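Local coordinates for probable protein phosphatase 2C 50 (Oryza sativa subsp. japonica, PDB 5ZCG) that probably removes phosphate from serine and threonine side chains of proteins as a magnesium-dependent phosphatase of the PP2C family, at residues R113-V118 and R215-R220. The protein carries 5 engineered substitutions. Sequence-based numbering, arbitrary orientation.
Sequences RVDDEV and RSIGDR
Ile217 lays its CG2 methyl over the last turns of helix 99-118, 4.0 Å from Asp115 CA and 4.2 Å from Val114 CG1. In this PP2C phosphatase fold the contact joins that helix, which lies against helix 67-91, to the short strand 217-218, an antiparallel partner of strand 143-151 in one of the two beta-sheets. A beta-branched residue suits the place: CG2, anti to the backbone N, reaches the valines, while the Ile217 side chain also touches Cys72 of helix 67-91. One hydrogen bond crosses this buried contact, from Gly218 N to Asp115 OD1. Asp115 CG stands anti to its own backbone N (chi1 -172°), which carries the carboxylate out to Gly218, whose N lies 2.7 Å from Asp115 OD1 and meets it nearly head-on along the C-O bond, with an N-H...O angle of 169°. The other oxygen, OD2, forms a salt bridge with Lys223, so both ends of the carboxylate are occupied, which should hold its rotation. An alanine in place of Asp115 would probably leave the buried Gly218 N-H without its acceptor and the Lys223 ammonium without its counter-charge. Glycine fits at position 218 because phi is positive and a CB would press on the preceding carbonyl oxygen; Val118 CG1 lies 4.1 Å from Gly218 CA. The Ser216 side chain lies about 10 Å from a bound magnesium ion; Ser216 OG donates to Asp219 OD2, an oxygen also bound by His63 NE2, at 2.5 Å, meeting it on its anti side, 18° out of the carboxylate plane.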
loop_
_atom_site.group_PDB
_atom_site.type_symbol
_atom_site.label_atom_id
_atom_site.label_comp_id
_atom_site.label_asym_id
_atom_site.label_seq_id
_atom_site.Cartn_x
_atom_site.Cartn_y
_atom_site.Cartn_z
ATOM N N ARG A 113 -10.167 -10.328 -4.727
ATOM C CA ARG A 113 -9.544 -11.463 -5.397
ATOM C C ARG A 113 -8.077 -11.187 -5.681
ATOM O O ARG A 113 -7.221 -12.059 -5.481
ATOM C CB ARG A 113 -10.295 -11.785 -6.689
ATOM C CG ARG A 113 -9.549 -12.714 -7.637
ATOM C CD ARG A 113 -9.671 -14.171 -7.211
ATOM N NE ARG A 113 -11.017 -14.499 -6.739
ATOM C CZ ARG A 113 -12.055 -14.731 -7.537
ATOM N NH1 ARG A 113 -11.912 -14.675 -8.855
ATOM N NH2 ARG A 113 -13.241 -15.020 -7.017
ATOM N N VAL A 114 -7.762 -9.976 -6.143
ATOM C CA VAL A 114 -6.357 -9.626 -6.337
ATOM C C VAL A 114 -5.611 -9.663 -5.004
ATOM O O VAL A 114 -4.488 -10.179 -4.920
ATOM C CB VAL A 114 -6.229 -8.258 -7.030
ATOM C CG1 VAL A 114 -4.782 -7.779 -7.002
ATOM C CG2 VAL A 114 -6.732 -8.354 -8.462
ATOM N N ASP A 115 -6.230 -9.147 -3.938
ATOM C CA ASP A 115 -5.599 -9.201 -2.620
ATOM C C ASP A 115 -5.325 -10.642 -2.198
ATOM O O ASP A 115 -4.230 -10.966 -1.722
ATOM C CB ASP A 115 -6.483 -8.491 -1.591
ATOM C CG ASP A 115 -5.808 -8.344 -0.231
ATOM O OD1 ASP A 115 -4.885 -7.506 -0.101
ATOM O OD2 ASP A 115 -6.204 -9.061 0.715
ATOM N N ASP A 116 -6.312 -11.528 -2.388
ATOM C CA ASP A 116 -6.156 -12.934 -2.021
ATOM C C ASP A 116 -5.063 -13.604 -2.844
ATOM O O ASP A 116 -4.350 -14.483 -2.345
ATOM C CB ASP A 116 -7.480 -13.678 -2.209
ATOM C CG ASP A 116 -8.479 -13.393 -1.102
ATOM O OD1 ASP A 116 -8.056 -12.989 0.003
ATOM O OD2 ASP A 116 -9.691 -13.582 -1.338
ATOM N N GLU A 117 -4.930 -13.215 -4.115
ATOM C CA GLU A 117 -3.841 -13.745 -4.927
ATOM C C GLU A 117 -2.496 -13.265 -4.404
ATOM O O GLU A 117 -1.529 -14.036 -4.356
ATOM C CB GLU A 117 -4.028 -13.340 -6.387
ATOM C CG GLU A 117 -5.195 -14.033 -7.069
ATOM C CD GLU A 117 -5.358 -13.605 -8.519
ATOM O OE1 GLU A 117 -6.309 -14.085 -9.173
ATOM O OE2 GLU A 117 -4.538 -12.789 -9.001
ATOM N N VAL A 118 -2.416 -11.992 -4.007
ATOM C CA VAL A 118 -1.160 -11.447 -3.498
ATOM C C VAL A 118 -0.749 -12.170 -2.225
ATOM O O VAL A 118 0.412 -12.566 -2.068
ATOM C CB VAL A 118 -1.285 -9.926 -3.276
ATOM C CG1 VAL A 118 -0.209 -9.443 -2.324
ATOM C CG2 VAL A 118 -1.200 -9.196 -4.599
ATOM N N ARG A 215 -6.593 1.653 3.919
ATOM C CA ARG A 215 -6.952 0.618 2.962
ATOM C C ARG A 215 -5.836 0.482 1.941
ATOM O O ARG A 215 -5.197 1.474 1.574
ATOM C CB ARG A 215 -8.275 0.928 2.244
ATOM C CG ARG A 215 -9.412 1.287 3.180
ATOM C CD ARG A 215 -10.765 1.021 2.566
ATOM N NE ARG A 215 -11.818 1.638 3.363
ATOM C CZ ARG A 215 -13.095 1.688 3.007
ATOM N NH1 ARG A 215 -13.485 1.152 1.856
ATOM N NH2 ARG A 215 -13.981 2.275 3.802
ATOM N N SER A 216 -5.612 -0.746 1.490
ATOM C CA SER A 216 -4.621 -1.040 0.462
ATOM C C SER A 216 -4.838 -2.468 -0.018
ATOM O O SER A 216 -5.640 -3.219 0.545
ATOM C CB SER A 216 -3.190 -0.859 0.981
ATOM O OG SER A 216 -2.658 -2.093 1.425
ATOM N N ILE A 217 -4.119 -2.825 -1.076
ATOM C CA ILE A 217 -4.000 -4.203 -1.535
ATOM C C ILE A 217 -2.683 -4.752 -1.007
ATOM O O ILE A 217 -1.637 -4.115 -1.160
ATOM C CB ILE A 217 -4.061 -4.292 -3.071
ATOM C CG1 ILE A 217 -5.423 -3.809 -3.580
ATOM C CG2 ILE A 217 -3.771 -5.718 -3.539
ATOM C CD1 ILE A 217 -5.658 -4.085 -5.044
ATOM N N GLY A 218 -2.729 -5.923 -0.379
ATOM C CA GLY A 218 -1.538 -6.484 0.232
ATOM C C GLY A 218 -1.492 -6.160 1.711
ATOM O O GLY A 218 -2.545 -6.092 2.350
ATOM N N ASP A 219 -0.296 -5.941 2.261
ATOM C CA ASP A 219 -0.127 -5.572 3.671
ATOM C C ASP A 219 -0.880 -6.533 4.594
ATOM O O ASP A 219 -1.591 -6.117 5.513
ATOM C CB ASP A 219 -0.588 -4.134 3.922
ATOM C CG ASP A 219 0.237 -3.110 3.168
ATOM O OD1 ASP A 219 1.479 -3.187 3.225
ATOM O OD2 ASP A 219 -0.364 -2.225 2.520
ATOM N N ARG A 220 -0.728 -7.836 4.346
ATOM C CA ARG A 220 -1.468 -8.802 5.155
ATOM C C ARG A 220 -1.042 -8.794 6.618
ATOM O O ARG A 220 -1.782 -9.321 7.455
ATOM C CB ARG A 220 -1.338 -10.214 4.578
ATOM C CG ARG A 220 0.062 -10.811 4.558
ATOM C CD ARG A 220 0.068 -12.090 3.717
ATOM N NE ARG A 220 1.393 -12.699 3.585
ATOM C CZ ARG A 220 2.209 -12.517 2.549
ATOM N NH1 ARG A 220 1.857 -11.728 1.540
ATOM N NH2 ARG A 220 3.387 -13.124 2.524
#